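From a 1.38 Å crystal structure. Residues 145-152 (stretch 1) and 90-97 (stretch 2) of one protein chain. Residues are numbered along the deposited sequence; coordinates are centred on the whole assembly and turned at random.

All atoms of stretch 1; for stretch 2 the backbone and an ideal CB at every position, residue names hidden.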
# COMPACT_ATOMS: atom_id res chain seq x y z
N TYR A 145 -8.36 -22.39 -21.21
CA TYR A 145 -9.81 -22.28 -21.05
C TYR A 145 -10.29 -20.86 -21.24
O TYR A 145 -9.50 -19.91 -21.15
CB TYR A 145 -10.20 -22.75 -19.64
CG TYR A 145 -9.76 -24.18 -19.36
CD1 TYR A 145 -10.13 -25.22 -20.19
CD2 TYR A 145 -8.91 -24.46 -18.30
CE1 TYR A 145 -9.68 -26.53 -19.94
CE2 TYR A 145 -8.48 -25.72 -18.04
CZ TYR A 145 -8.85 -26.75 -18.87
OH TYR A 145 -8.38 -28.03 -18.59
N GLY A 146 -11.57 -20.70 -21.55
CA GLY A 146 -12.16 -19.38 -21.55
C GLY A 146 -11.70 -18.53 -22.72
O GLY A 146 -11.92 -18.88 -23.88
N PRO A 147 -11.08 -17.37 -22.43
CA PRO A 147 -10.80 -16.42 -23.52
C PRO A 147 -9.65 -16.84 -24.45
O PRO A 147 -9.53 -16.19 -25.49
CB PRO A 147 -10.43 -15.14 -22.77
CG PRO A 147 -9.80 -15.65 -21.45
CD PRO A 147 -10.63 -16.86 -21.11
N LYS A 148 -8.84 -17.82 -24.09
CA LYS A 148 -7.67 -18.24 -24.89
C LYS A 148 -6.70 -17.07 -25.04
O LYS A 148 -6.14 -16.84 -26.13
CB LYS A 148 -8.09 -18.80 -26.26
CG LYS A 148 -9.26 -19.76 -26.20
CD LYS A 148 -8.90 -21.03 -25.49
CE LYS A 148 -7.98 -21.88 -26.38
NZ LYS A 148 -7.46 -23.12 -25.73
N LEU A 149 -6.52 -16.31 -23.95
CA LEU A 149 -5.62 -15.15 -23.88
C LEU A 149 -4.74 -15.26 -22.66
O LEU A 149 -5.20 -15.67 -21.56
CB LEU A 149 -6.40 -13.84 -23.75
CG LEU A 149 -7.25 -13.47 -24.97
CD1 LEU A 149 -8.13 -12.31 -24.63
CD2 LEU A 149 -6.35 -13.18 -26.17
N ASP A 150 -3.48 -14.92 -22.83
CA ASP A 150 -2.55 -14.79 -21.71
C ASP A 150 -2.76 -13.40 -21.13
O ASP A 150 -2.13 -12.41 -21.56
CB ASP A 150 -1.11 -15.02 -22.18
CG ASP A 150 -0.09 -14.99 -21.04
OD1 ASP A 150 -0.40 -14.40 -20.00
OD2 ASP A 150 1.01 -15.52 -21.24
N LEU A 151 -3.73 -13.28 -20.21
CA LEU A 151 -4.14 -11.98 -19.68
C LEU A 151 -3.01 -11.27 -19.00
O LEU A 151 -2.81 -10.07 -19.21
CB LEU A 151 -5.36 -12.12 -18.75
CG LEU A 151 -6.58 -12.73 -19.43
CD1 LEU A 151 -7.66 -13.00 -18.37
CD2 LEU A 151 -7.11 -11.82 -20.53
N VAL A 152 -2.24 -12.00 -18.19
CA VAL A 152 -1.14 -11.37 -17.46
C VAL A 152 -0.07 -10.80 -18.41
O VAL A 152 0.40 -9.70 -18.19
CB VAL A 152 -0.61 -12.34 -16.39
CG1 VAL A 152 0.72 -11.90 -15.86
CG2 VAL A 152 -1.65 -12.44 -15.23
N UNK A 90 -22.59 -19.56 -19.36
CA UNK A 90 -21.82 -18.74 -18.42
C UNK A 90 -20.37 -19.17 -18.46
O UNK A 90 -20.05 -20.35 -18.34
CB UNK A 90 -22.38 -18.85 -17.00
N UNK A 91 -19.46 -18.20 -18.63
CA UNK A 91 -18.02 -18.48 -18.60
C UNK A 91 -17.24 -17.19 -18.46
O UNK A 91 -17.60 -16.17 -19.04
CB UNK A 91 -17.58 -19.23 -19.86
N UNK A 92 -16.14 -17.25 -17.74
CA UNK A 92 -15.15 -16.16 -17.79
C UNK A 92 -14.50 -16.22 -19.18
O UNK A 92 -13.71 -17.14 -19.48
CB UNK A 92 -14.11 -16.28 -16.68
N UNK A 93 -14.84 -15.27 -20.03
CA UNK A 93 -14.45 -15.31 -21.44
C UNK A 93 -14.46 -13.90 -22.04
O UNK A 93 -15.27 -13.59 -22.92
CB UNK A 93 -15.39 -16.23 -22.23
N UNK A 94 -13.58 -13.02 -21.55
CA UNK A 94 -13.52 -11.68 -22.13
C UNK A 94 -13.09 -11.79 -23.59
O UNK A 94 -12.26 -12.61 -23.94
CB UNK A 94 -12.56 -10.78 -21.35
N UNK A 95 -13.70 -10.95 -24.41
CA UNK A 95 -13.42 -10.89 -25.84
C UNK A 95 -12.84 -9.52 -26.19
O UNK A 95 -13.41 -8.50 -25.87
CB UNK A 95 -14.69 -11.17 -26.65
N UNK A 96 -11.66 -9.51 -26.82
CA UNK A 96 -11.00 -8.26 -27.18
C UNK A 96 -11.83 -7.34 -28.08
O UNK A 96 -12.51 -7.79 -28.99
CB UNK A 96 -9.68 -8.58 -27.88
N UNK A 97 -11.75 -6.05 -27.82
CA UNK A 97 -12.34 -5.04 -28.69
C UNK A 97 -11.90 -5.22 -30.15
O UNK A 97 -12.73 -5.11 -31.06
CB UNK A 97 -11.96 -3.64 -28.20

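Position 90 lies out of reach of stretch 1. Its extended backbone suits many residues, beta-branched ones included. It is V90.

At position 91 CA-to-CB points toward stretch 1, but no atom there comes within 5.5 Å of the ideal CB. A short side chain would fall short. A long one could reach the backbone N of G146, so a polar end would suit, though a long apolar chain is not excluded. The residue is Q91. Its NE2 lies 3.4 Å from G146 N. Both are donors, so they do not bond to each other. A water accepts from both, at 3.0 Å from Q91 NE2 and 2.9 Å from G146 N.

Position 92 places its backbone O against the turn that runs from Y145 to K148, type II'. G146 CA sits 3.4 Å from the backbone O of 92 in a CA-H...O contact. An ideal CB on G146 would lie 2.5 Å from the backbone O of 92, a clash, so the close approach relies on glycine. The CB of 92 points sideways, with nothing of stretch 1 near it. A long apolar or aromatic side chain could still reach P147 and L151. Here it is F92. L151 CD1 meets the ring at its edge, 3.7 Å from F92 CE2, and P147 CD lies 4.4 Å from F92 CD2.

Position 93 is nearest P147 in register, with CA atoms 4.3 Å apart. Its CB points sideways, 4.4 Å from G146 C. Stretch 1 offers backbone here and no charge partner, so many side chains would fit. K93 is extended, all four chi angles t. Its CG packs 3.7 Å from G146 O; the contact is made by the aliphatic part.

At position 94 phi is -63, which permits proline without requiring it. The ideal CB is 5.1 Å from P147 CB, so a compact apolar side chain suits. P94 sets its CD 3.7 Å from P147 CB, an apolar contact between the two prolines. A water donates to P94 O at 2.7 Å and to P147 O at 2.8 Å, joining the two backbones.

Position 95 points its CB away from stretch 1, which therefore sets little limit on it. It is V95.

Position 96 points sideways, its ideal CB 5.2 Å from L149 CD1. A branched or long apolar chain could close that gap. L96 does so: its end comes nearer, and L96 CG lies 4.0 Å from L149 CD1.

Position 97 is out of reach, so stretch 1 gives no preference. It is K97.

Stretch 2 90-97: VQFKPVLK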
# COMPACT_ATOMS: atom_id res chain seq x y z
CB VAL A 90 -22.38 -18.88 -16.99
CG1 VAL A 90 -21.48 -18.19 -15.96
CG2 VAL A 90 -23.80 -18.33 -16.92
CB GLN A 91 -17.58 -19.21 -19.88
CG GLN A 91 -16.20 -19.82 -19.80
CD GLN A 91 -15.80 -20.59 -21.03
OE1 GLN A 91 -16.36 -20.37 -22.12
NE2 GLN A 91 -14.84 -21.49 -20.89
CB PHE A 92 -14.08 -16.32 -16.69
CG PHE A 92 -13.05 -15.23 -16.73
CD1 PHE A 92 -13.41 -13.93 -16.43
CD2 PHE A 92 -11.73 -15.51 -17.05
CE1 PHE A 92 -12.45 -12.89 -16.48
CE2 PHE A 92 -10.79 -14.49 -17.09
CZ PHE A 92 -11.16 -13.18 -16.80
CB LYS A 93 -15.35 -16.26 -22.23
CG LYS A 93 -14.86 -16.57 -23.64
CD LYS A 93 -15.66 -17.70 -24.25
CE LYS A 93 -15.30 -17.91 -25.70
NZ LYS A 93 -16.09 -19.04 -26.29
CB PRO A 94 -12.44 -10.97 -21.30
CG PRO A 94 -11.62 -12.10 -20.69
CD PRO A 94 -12.62 -13.19 -20.45
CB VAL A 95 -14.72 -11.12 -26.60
CG1 VAL A 95 -14.49 -11.01 -28.12
CG2 VAL A 95 -15.26 -12.48 -26.26
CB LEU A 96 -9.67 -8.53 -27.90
CG LEU A 96 -8.60 -9.20 -27.04
CD1 LEU A 96 -7.43 -9.74 -27.86
CD2 LEU A 96 -8.09 -8.21 -26.03
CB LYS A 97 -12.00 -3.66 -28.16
CG LYS A 97 -12.36 -2.47 -29.04
CD LYS A 97 -11.17 -1.52 -29.01
CE LYS A 97 -11.46 -0.11 -29.47
NZ LYS A 97 -10.23 0.72 -29.25
O HOH W 1 -12.88 -23.17 -22.49
O HOH W 2 -11.27 -14.09 -26.02
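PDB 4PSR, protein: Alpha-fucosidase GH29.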